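Local coordinates for protein rutinosidase (Aspergillus niger, PDB 6I1A) that hydrolyses glycosidic bonds as a secreted fungal rutinosidase of glycoside hydrolase family 5, probably also acting on beta-1,3-glucans of the cell wall, at residues A[130-144]-A[185-199]. Sequence-based numbering, arbitrary orientation.
Sequences MHIIIDTHSLPGGVN and QSYTLEPINEPADNN. With NAG (2-acetamido-2-deoxy-beta-D-glucopyranose), chain F; EDO (1,2-ethanediol), chain K; EDO (1,2-ethanediol), chain O.
Ile132, Ile134 and Thr136 each give a backbone N-H, accepted by Ser186, Thr188 and Glu190, while Thr188 N and Glu190 N return bonds to Ile132 O and Ile134 O. This is the regular exchange of neighbouring parallel strands; the axes of 131-136 and 187-190 come within 4.7 Å, inclined by 20°. The His131 ring, its CG anti to the backbone N (chi1 -166°), reaches over to strand 187-190. Its NE2 shares a nearly straight 2.7 Å hydrogen bond with Thr188 OG1 in the ring plane, and Ser186 O sits over one ring face. On the side facing helix 113-128, Ile132 CB and Ile134 CD1 both touch Tyr187 CD2.

Toward the C-terminal ends polar groups join the packing of Leu139 and Val143 on Ile192. The Asn193 amide stacks over the His137 ring, planes 23° apart, with ND2 3.1 Å from CE1. The ring is held by Asp135, whose OD2 accepts from His137 ND1 at 2.6 Å on the syn side. Asp135 OD1 lies 4.1 Å from Glu190 OE1, a proximity probably eased by the salt bridge from Glu190 to Arg92, which also bonds Asn193 OD1. A water joins His137 O to Asn193 O and ND2. Asn144 ND2 donates to Glu194 O from above the carbonyl plane.

Glu194 holds a 1,2-ethanediol, probably from the crystallisation liquor, through both carboxylate oxygens and bonds His266; in the Asn-Glu-Pro following strand 187-190, it is probably the acid/base, as in other family 5 enzymes. The two strands, joined through helix 161-179, form a beta-alpha-beta unit of the TIM barrel.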
ATOM      1  N   MET A 130     -18.155  29.872  -8.427  1.00 15.94           N
ATOM      2  CA  MET A 130     -17.419  28.710  -7.855  1.00 15.18           C
ATOM      3  C   MET A 130     -18.398  27.812  -7.068  1.00 15.53           C
ATOM      4  O   MET A 130     -19.393  28.346  -6.504  1.00 15.89           O
ATOM      5  CB  MET A 130     -16.291  29.142  -6.935  1.00 15.04           C
ATOM      6  CG  MET A 130     -15.185  29.915  -7.689  1.00 15.00           C
ATOM      7  SD  MET A 130     -13.710  29.981  -6.715  1.00 16.78           S
ATOM      8  CE  MET A 130     -12.718  31.115  -7.716  1.00 13.59           C
ATOM      9  N   HIS A 131     -18.071  26.524  -6.994  1.00 14.30           N
ATOM     10  CA  HIS A 131     -18.792  25.554  -6.104  1.00 13.82           C
ATOM     11  C   HIS A 131     -18.056  25.489  -4.775  1.00 14.74           C
ATOM     12  O   HIS A 131     -16.813  25.551  -4.814  1.00 13.49           O
ATOM     13  CB  HIS A 131     -18.930  24.190  -6.770  1.00 14.94           C
ATOM     14  CG  HIS A 131     -19.912  23.267  -6.090  1.00 13.06           C
ATOM     15  ND1 HIS A 131     -21.270  23.451  -6.168  1.00 15.02           N
ATOM     16  CD2 HIS A 131     -19.702  22.243  -5.200  1.00 14.15           C
ATOM     17  CE1 HIS A 131     -21.864  22.514  -5.435  1.00 13.71           C
ATOM     18  NE2 HIS A 131     -20.954  21.801  -4.825  1.00 14.44           N
ATOM     19  N   ILE A 132     -18.768  25.402  -3.672  1.00 12.46           N
ATOM     20  CA  ILE A 132     -18.219  25.441  -2.322  1.00 12.38           C
ATOM     21  C   ILE A 132     -18.444  24.089  -1.665  1.00 12.29           C
ATOM     22  O   ILE A 132     -19.618  23.699  -1.504  1.00 13.58           O
ATOM     23  CB  ILE A 132     -18.819  26.570  -1.485  1.00 12.76           C
ATOM     24  CG1 ILE A 132     -18.825  27.928  -2.212  1.00 14.13           C
ATOM     25  CG2 ILE A 132     -18.141  26.653  -0.162  1.00 13.63           C
ATOM     26  CD1 ILE A 132     -17.426  28.512  -2.468  1.00 15.07           C
ATOM     27  N   ILE A 133     -17.394  23.458  -1.185  1.00 11.90           N
ATOM     28  CA  ILE A 133     -17.510  22.272  -0.306  1.00 12.02           C
ATOM     29  C   ILE A 133     -17.283  22.699   1.139  1.00 12.27           C
ATOM     30  O   ILE A 133     -16.197  23.205   1.448  1.00 12.99           O
ATOM     31  CB  ILE A 133     -16.526  21.176  -0.658  1.00 11.16           C
ATOM     32  CG1 ILE A 133     -16.722  20.697  -2.097  1.00 12.76           C
ATOM     33  CG2 ILE A 133     -16.553  20.004   0.333  1.00 11.99           C
ATOM     34  CD1 ILE A 133     -15.507  19.984  -2.660  1.00 13.02           C
ATOM     35  N   ILE A 134     -18.289  22.582   2.020  1.00 12.12           N
ATOM     36  CA  ILE A 134     -18.133  22.900   3.435  1.00 11.49           C
ATOM     37  C   ILE A 134     -17.772  21.597   4.167  1.00 12.83           C
ATOM     38  O   ILE A 134     -18.577  20.634   4.139  1.00 12.31           O
ATOM     39  CB  ILE A 134     -19.365  23.581   4.065  1.00 12.77           C
ATOM     40  CG1 ILE A 134     -19.711  24.885   3.346  1.00 14.08           C
ATOM     41  CG2 ILE A 134     -19.121  23.773   5.552  1.00 13.24           C
ATOM     42  CD1 ILE A 134     -21.027  25.480   3.817  1.00 15.87           C
ATOM     43  N   ASP A 135     -16.571  21.528   4.728  1.00 11.50           N
ATOM     44  CA  ASP A 135     -16.059  20.330   5.392  1.00 11.54           C
ATOM     45  C   ASP A 135     -16.005  20.555   6.898  1.00 11.30           C
ATOM     46  O   ASP A 135     -15.325  21.491   7.367  1.00 12.05           O
ATOM     47  CB  ASP A 135     -14.677  20.067   4.777  1.00 12.55           C
ATOM     48  CG  ASP A 135     -13.733  19.258   5.629  1.00 13.76           C
ATOM     49  OD1 ASP A 135     -14.124  18.333   6.359  1.00 15.01           O
ATOM     50  OD2 ASP A 135     -12.504  19.540   5.456  1.00 13.71           O
ATOM     51  N   THR A 136     -16.673  19.702   7.671  1.00 10.91           N
ATOM     52  CA  THR A 136     -16.517  19.674   9.127  1.00 11.76           C
ATOM     53  C   THR A 136     -15.311  18.789   9.449  1.00 11.83           C
ATOM     54  O   THR A 136     -15.477  17.552   9.554  1.00 12.44           O
ATOM     55  CB  THR A 136     -17.823  19.293   9.835  1.00 12.55           C
ATOM     56  OG1 THR A 136     -18.283  18.057   9.331  1.00 12.30           O
ATOM     57  CG2 THR A 136     -18.871  20.337   9.542  1.00 15.11           C
ATOM     58  N   HIS A 137     -14.125  19.415   9.483  1.00 11.71           N
ATOM     59  CA  HIS A 137     -12.847  18.698   9.503  1.00 11.60           C
ATOM     60  C   HIS A 137     -12.639  17.937  10.799  1.00 11.80           C
ATOM     61  O   HIS A 137     -12.072  16.826  10.784  1.00 12.05           O
ATOM     62  CB  HIS A 137     -11.743  19.743   9.283  1.00 11.78           C
ATOM     63  CG  HIS A 137     -10.561  19.275   8.506  1.00 11.86           C
ATOM     64  ND1 HIS A 137     -10.692  18.844   7.223  1.00 11.81           N
ATOM     65  CD2 HIS A 137      -9.226  19.376   8.778  1.00 13.23           C
ATOM     66  CE1 HIS A 137      -9.479  18.610   6.757  1.00 12.52           C
ATOM     67  NE2 HIS A 137      -8.566  18.922   7.660  1.00 13.36           N
ATOM     68  N   SER A 138     -13.141  18.501  11.900  1.00 11.09           N
ATOM     69  CA  SER A 138     -13.183  17.846  13.214  1.00 10.38           C
ATOM     70  C   SER A 138     -14.637  17.613  13.622  1.00 11.36           C
ATOM     71  O   SER A 138     -15.510  18.378  13.197  1.00 11.95           O
ATOM     72  CB  SER A 138     -12.486  18.677  14.281  1.00 10.96           C
ATOM     73  OG  SER A 138     -12.811  20.054  14.178  1.00 12.25           O
ATOM     74  N   LEU A 139     -14.831  16.638  14.488  1.00 11.14           N
ATOM     75  CA  LEU A 139     -16.162  16.428  15.143  1.00 10.79           C
ATOM     76  C   LEU A 139     -15.908  16.238  16.629  1.00 11.13           C
ATOM     77  O   LEU A 139     -14.822  15.868  17.067  1.00 11.76           O
ATOM     78  CB  LEU A 139     -16.885  15.210  14.579  1.00 11.92           C
ATOM     79  CG  LEU A 139     -17.297  15.299  13.114  1.00 12.08           C
ATOM     80  CD1 LEU A 139     -17.863  13.967  12.642  1.00 12.48           C
ATOM     81  CD2 LEU A 139     -18.285  16.454  12.895  1.00 13.73           C
ATOM     82  N   PRO A 140     -16.939  16.539  17.465  1.00 11.62           N
ATOM     83  CA  PRO A 140     -16.815  16.418  18.900  1.00 11.34           C
ATOM     84  C   PRO A 140     -16.268  15.069  19.345  1.00 11.05           C
ATOM     85  O   PRO A 140     -16.715  14.012  18.885  1.00 11.57           O
ATOM     86  CB  PRO A 140     -18.254  16.681  19.400  1.00 12.04           C
ATOM     87  CG  PRO A 140     -18.822  17.629  18.341  1.00 12.98           C
ATOM     88  CD  PRO A 140     -18.243  17.086  17.051  1.00 11.59           C
ATOM     89  N   GLY A 141     -15.228  15.096  20.184  1.00 11.19           N
ATOM     90  CA  GLY A 141     -14.581  13.929  20.761  1.00 11.88           C
ATOM     91  C   GLY A 141     -13.349  13.447  19.989  1.00 11.52           C
ATOM     92  O   GLY A 141     -12.512  12.802  20.588  1.00 12.35           O
ATOM     93  N   GLY A 142     -13.258  13.820  18.729  1.00 12.40           N
ATOM     94  CA  GLY A 142     -12.045  13.488  17.975  1.00 12.07           C
ATOM     95  C   GLY A 142     -12.238  12.252  17.116  1.00 11.43           C
ATOM     96  O   GLY A 142     -12.596  11.193  17.640  1.00 11.66           O
ATOM     97  N   VAL A 143     -11.939  12.381  15.816  1.00 10.95           N
ATOM     98  CA  VAL A 143     -12.204  11.282  14.875  1.00 11.15           C
ATOM     99  C   VAL A 143     -10.931  10.553  14.410  1.00 11.36           C
ATOM    100  O   VAL A 143     -11.096   9.561  13.677  1.00 11.51           O
ATOM    101  CB  VAL A 143     -12.995  11.730  13.638  1.00 11.67           C
ATOM    102  CG1 VAL A 143     -14.341  12.363  14.015  1.00 11.69           C
ATOM    103  CG2 VAL A 143     -12.224  12.692  12.800  1.00 12.32           C
ATOM    104  N   ASN A 144      -9.746  10.997  14.821  1.00 11.72           N
ATOM    105  CA  ASN A 144      -8.536  10.311  14.317  1.00 11.60           C
ATOM    106  C   ASN A 144      -7.309  10.523  15.196  1.00 12.14           C
ATOM    107  O   ASN A 144      -6.181  10.221  14.751  1.00 11.61           O
ATOM    108  CB  ASN A 144      -8.202  10.772  12.897  1.00 11.42           C
ATOM    109  CG  ASN A 144      -8.186  12.276  12.779  1.00 12.16           C
ATOM    110  OD1 ASN A 144      -7.810  12.992  13.707  1.00 11.56           O
ATOM    111  ND2 ASN A 144      -8.522  12.779  11.581  1.00 11.47           N
ATOM    112  N   GLN A 185     -27.734  25.907  -4.151  1.00 16.30           N
ATOM    113  CA  GLN A 185     -27.218  25.148  -5.274  1.00 17.47           C
ATOM    114  C   GLN A 185     -25.669  25.224  -5.387  1.00 14.89           C
ATOM    115  O   GLN A 185     -25.130  24.451  -6.146  1.00 16.46           O
ATOM    116  CB  GLN A 185     -27.866  25.575  -6.618  1.00 19.51           C
ATOM    117  CG  GLN A 185     -27.648  27.015  -7.042  1.00 23.60           C
ATOM    118  CD  GLN A 185     -28.634  28.041  -6.549  1.00 29.11           C
ATOM    119  OE1 GLN A 185     -29.216  27.936  -5.459  1.00 24.89           O
ATOM    120  NE2 GLN A 185     -28.780  29.103  -7.350  1.00 30.29           N
ATOM    121  N   SER A 186     -25.078  26.116  -4.638  1.00 15.78           N
ATOM    122  CA  SER A 186     -23.606  26.354  -4.758  1.00 14.16           C
ATOM    123  C   SER A 186     -22.817  25.467  -3.775  1.00 16.69           C
ATOM    124  O   SER A 186     -21.585  25.595  -3.748  1.00 14.75           O
ATOM    125  CB  SER A 186     -23.274  27.757  -4.496  1.00 17.29           C
ATOM    126  OG  SER A 186     -23.905  28.610  -5.491  1.00 17.18           O
ATOM    127  N   TYR A 187     -23.427  24.618  -2.960  1.00 13.76           N
ATOM    128  CA  TYR A 187     -22.740  23.964  -1.811  1.00 14.12           C
ATOM    129  C   TYR A 187     -22.870  22.459  -1.849  1.00 15.68           C
ATOM    130  O   TYR A 187     -23.958  21.870  -2.163  1.00 16.86           O
ATOM    131  CB  TYR A 187     -23.292  24.469  -0.496  1.00 14.17           C
ATOM    132  CG  TYR A 187     -23.068  25.936  -0.281  1.00 14.36           C
ATOM    133  CD1 TYR A 187     -24.014  26.866  -0.746  1.00 14.91           C
ATOM    134  CD2 TYR A 187     -21.963  26.459   0.368  1.00 14.81           C
ATOM    135  CE1 TYR A 187     -23.837  28.234  -0.561  1.00 15.28           C
ATOM    136  CE2 TYR A 187     -21.791  27.811   0.574  1.00 16.08           C
ATOM    137  CZ  TYR A 187     -22.732  28.721   0.105  1.00 15.52           C
ATOM    138  OH  TYR A 187     -22.509  30.038   0.334  1.00 15.94           O
ATOM    139  N   THR A 188     -21.780  21.805  -1.451  1.00 13.37           N
ATOM    140  CA  THR A 188     -21.702  20.379  -1.129  1.00 13.47           C
ATOM    141  C   THR A 188     -21.336  20.258   0.340  1.00 13.11           C
ATOM    142  O   THR A 188     -20.462  20.960   0.823  1.00 12.72           O
ATOM    143  CB  THR A 188     -20.735  19.630  -2.050  1.00 12.16           C
ATOM    144  OG1 THR A 188     -21.298  19.593  -3.358  1.00 13.07           O
ATOM    145  CG2 THR A 188     -20.362  18.261  -1.583  1.00 12.63           C
ATOM    146  N   LEU A 189     -22.002  19.352   1.069  1.00 12.38           N
ATOM    147  CA  LEU A 189     -21.768  19.164   2.505  1.00 11.49           C
ATOM    148  C   LEU A 189     -20.885  17.937   2.738  1.00 11.25           C
ATOM    149  O   LEU A 189     -21.244  16.807   2.321  1.00 12.66           O
ATOM    150  CB  LEU A 189     -23.143  18.959   3.178  1.00 11.56           C
ATOM    151  CG  LEU A 189     -23.181  19.051   4.681  1.00 13.77           C
ATOM    152  CD1 LEU A 189     -24.634  19.354   5.189  1.00 14.98           C
ATOM    153  CD2 LEU A 189     -22.749  17.792   5.295  1.00 16.07           C
ATOM    154  N   GLU A 190     -19.750  18.136   3.399  1.00 10.95           N
ATOM    155  CA  GLU A 190     -18.808  17.059   3.732  1.00 11.43           C
ATOM    156  C   GLU A 190     -18.726  16.895   5.245  1.00 10.68           C
ATOM    157  O   GLU A 190     -18.123  17.726   5.950  1.00 10.66           O
ATOM    158  CB  GLU A 190     -17.403  17.370   3.196  1.00 11.52           C
ATOM    159  CG  GLU A 190     -16.456  16.210   3.395  1.00 11.50           C
ATOM    160  CD  GLU A 190     -15.174  16.315   2.618  1.00 13.65           C
ATOM    161  OE1 GLU A 190     -14.693  17.437   2.357  1.00 13.03           O
ATOM    162  OE2 GLU A 190     -14.685  15.236   2.181  1.00 12.99           O
ATOM    163  N   PRO A 191     -19.404  15.861   5.806  1.00 11.72           N
ATOM    164  CA  PRO A 191     -19.622  15.823   7.258  1.00 11.05           C
ATOM    165  C   PRO A 191     -18.564  15.136   8.120  1.00 11.56           C
ATOM    166  O   PRO A 191     -18.691  15.094   9.344  1.00 11.79           O
ATOM    167  CB  PRO A 191     -20.942  15.009   7.306  1.00 11.44           C
ATOM    168  CG  PRO A 191     -20.823  14.035   6.199  1.00 12.53           C
ATOM    169  CD  PRO A 191     -20.227  14.896   5.084  1.00 11.71           C
ATOM    170  N   ILE A 192     -17.511  14.622   7.483  1.00 11.05           N
ATOM    171  CA  ILE A 192     -16.391  14.049   8.259  1.00 11.65           C
ATOM    172  C   ILE A 192     -15.139  14.117   7.386  1.00 11.21           C
ATOM    173  O   ILE A 192     -15.254  14.160   6.144  1.00 11.32           O
ATOM    174  CB  ILE A 192     -16.702  12.598   8.724  1.00 10.87           C
ATOM    175  CG1 ILE A 192     -15.825  12.157   9.915  1.00 11.78           C
ATOM    176  CG2 ILE A 192     -16.639  11.606   7.586  1.00 12.83           C
ATOM    177  CD1 ILE A 192     -16.430  10.956  10.669  1.00 12.39           C
ATOM    178  N   ASN A 193     -13.983  14.082   8.055  1.00 10.36           N
ATOM    179  CA  ASN A 193     -12.675  14.106   7.357  1.00 10.60           C
ATOM    180  C   ASN A 193     -11.736  13.126   8.017  1.00 10.41           C
ATOM    181  O   ASN A 193     -11.484  13.223   9.235  1.00 11.06           O
ATOM    182  CB  ASN A 193     -12.091  15.503   7.424  1.00 10.71           C
ATOM    183  CG  ASN A 193     -10.769  15.564   6.690  1.00 11.06           C
ATOM    184  OD1 ASN A 193     -10.761  15.613   5.463  1.00 11.50           O
ATOM    185  ND2 ASN A 193      -9.657  15.563   7.437  1.00 11.79           N
ATOM    186  N   GLU A 194     -11.226  12.141   7.266  1.00 10.62           N
ATOM    187  CA  GLU A 194     -10.172  11.204   7.683  1.00 11.40           C
ATOM    188  C   GLU A 194     -10.450  10.588   9.059  1.00 11.12           C
ATOM    189  O   GLU A 194      -9.569  10.567   9.929  1.00 11.62           O
ATOM    190  CB  GLU A 194      -8.798  11.867   7.593  1.00 11.61           C
ATOM    191  CG  GLU A 194      -8.421  12.270   6.202  1.00 11.69           C
ATOM    192  CD  GLU A 194      -7.038  12.909   6.113  1.00 12.09           C
ATOM    193  OE1 GLU A 194      -6.271  12.940   7.095  1.00 12.97           O
ATOM    194  OE2 GLU A 194      -6.649  13.259   4.924  1.00 12.68           O
ATOM    195  N   PRO A 195     -11.629   9.953   9.248  1.00 11.56           N
ATOM    196  CA  PRO A 195     -11.830   9.185  10.473  1.00 11.73           C
ATOM    197  C   PRO A 195     -10.853   8.009  10.506  1.00 11.85           C
ATOM    198  O   PRO A 195     -10.632   7.333   9.479  1.00 12.04           O
ATOM    199  CB  PRO A 195     -13.301   8.716  10.354  1.00 12.64           C
ATOM    200  CG  PRO A 195     -13.542   8.670   8.850  1.00 12.95           C
ATOM    201  CD  PRO A 195     -12.735   9.813   8.299  1.00 11.92           C
ATOM    202  N   ALA A 196     -10.292   7.708  11.669  1.00 12.19           N
ATOM    203  CA  ALA A 196      -9.313   6.618  11.836  1.00 12.10           C
ATOM    204  C   ALA A 196      -9.312   6.191  13.290  1.00 12.40           C
ATOM    205  O   ALA A 196      -9.124   7.048  14.141  1.00 13.68           O
ATOM    206  CB  ALA A 196      -7.970   7.073  11.374  1.00 12.89           C
ATOM    207  N   ASP A 197      -9.506   4.888  13.519  1.00 12.85           N
ATOM    208  CA  ASP A 197      -9.513   4.327  14.878  1.00 13.86           C
ATOM    209  C   ASP A 197      -8.329   3.423  15.114  1.00 13.78           C
ATOM    210  O   ASP A 197      -8.277   2.797  16.229  1.00 16.79           O
ATOM    211  CB  ASP A 197     -10.801   3.572  15.204  1.00 13.85           C
ATOM    212  CG  ASP A 197     -10.957   2.323  14.404  1.00 14.66           C
ATOM    213  OD1 ASP A 197     -10.340   2.226  13.343  1.00 14.67           O
ATOM    214  OD2 ASP A 197     -11.741   1.424  14.822  1.00 18.37           O
ATOM    215  N   ASN A 198      -7.407   3.241  14.163  1.00 13.22           N
ATOM    216  CA  ASN A 198      -6.316   2.236  14.316  1.00 13.57           C
ATOM    217  C   ASN A 198      -4.976   2.864  14.004  1.00 14.67           C
ATOM    218  O   ASN A 198      -4.033   2.111  13.614  1.00 15.20           O
ATOM    219  CB  ASN A 198      -6.556   1.025  13.463  1.00 13.68           C
ATOM    220  CG  ASN A 198      -5.661  -0.126  13.840  1.00 15.76           C
ATOM    221  OD1 ASN A 198      -5.414  -0.357  15.026  1.00 17.30           O
ATOM    222  ND2 ASN A 198      -5.134  -0.831  12.816  1.00 14.88           N
ATOM    223  N   ASN A 199      -4.797   4.152  14.231  1.00 13.65           N
ATOM    224  CA  ASN A 199      -3.571   4.895  13.868  1.00 12.96           C
ATOM    225  C   ASN A 199      -2.745   5.307  15.094  1.00 12.84           C
ATOM    226  O   ASN A 199      -1.984   6.284  14.992  1.00 15.19           O
ATOM    227  CB  ASN A 199      -3.913   6.076  12.964  1.00 12.52           C
ATOM    228  CG  ASN A 199      -4.813   7.096  13.640  1.00 12.73           C
ATOM    229  OD1 ASN A 199      -5.821   6.679  14.207  1.00 13.37           O
ATOM    230  ND2 ASN A 199      -4.452   8.352  13.550  1.00 13.54           N
TER
HETATM  231  C1  NAG F 404      -4.221  -1.927  13.111  1.00 16.98           C
HETATM  232  C2  NAG F 404      -4.461  -3.123  12.177  1.00 17.41           C
HETATM  233  C3  NAG F 404      -3.306  -4.158  12.429  1.00 19.81           C
HETATM  234  C4  NAG F 404      -1.954  -3.512  12.258  1.00 19.54           C
HETATM  235  C5  NAG F 404      -1.834  -2.358  13.229  1.00 17.76           C
HETATM  236  C6  NAG F 404      -0.518  -1.648  13.114  1.00 18.63           C
HETATM  237  C7  NAG F 404      -6.770  -3.584  11.562  1.00 23.14           C
HETATM  238  C8  NAG F 404      -8.028  -4.351  11.921  1.00 22.86           C
HETATM  239  N2  NAG F 404      -5.764  -3.702  12.400  1.00 19.94           N
HETATM  240  O3  NAG F 404      -3.436  -5.195  11.426  1.00 22.86           O
HETATM  241  O4  NAG F 404      -0.937  -4.481  12.668  1.00 21.29           O
HETATM  242  O5  NAG F 404      -2.911  -1.421  12.900  1.00 16.03           O
HETATM  243  O6  NAG F 404      -0.307  -0.716  14.176  1.00 18.53           O
HETATM  244  O7  NAG F 404      -6.731  -2.839  10.570  1.00 23.22           O
HETATM  245  C1  EDO K 409      -3.003  13.805   6.512  1.00 23.00           C
HETATM  246  O1  EDO K 409      -4.161  14.401   7.027  1.00 18.38           O
HETATM  247  C2  EDO K 409      -3.095  13.711   5.029  1.00 23.05           C
HETATM  248  O2  EDO K 409      -4.029  12.695   4.567  1.00 22.34           O
HETATM  249  C1  EDO O 413      -1.519  10.814  17.435  1.00 25.70           C
HETATM  250  O1  EDO O 413      -0.088  10.816  17.449  1.00 36.48           O
HETATM  251  C2  EDO O 413      -1.921   9.718  16.522  1.00 25.28           C
HETATM  252  O2  EDO O 413      -1.290   8.470  16.785  1.00 26.26           O
HETATM  253  O   HOH W   1     -21.945  28.394  -7.476  1.00 18.80           O
HETATM  254  O   HOH W   2     -14.322  15.196  10.744  1.00 12.20           O
HETATM  255  O   HOH W   3      -9.877  15.204  10.431  1.00 11.25           O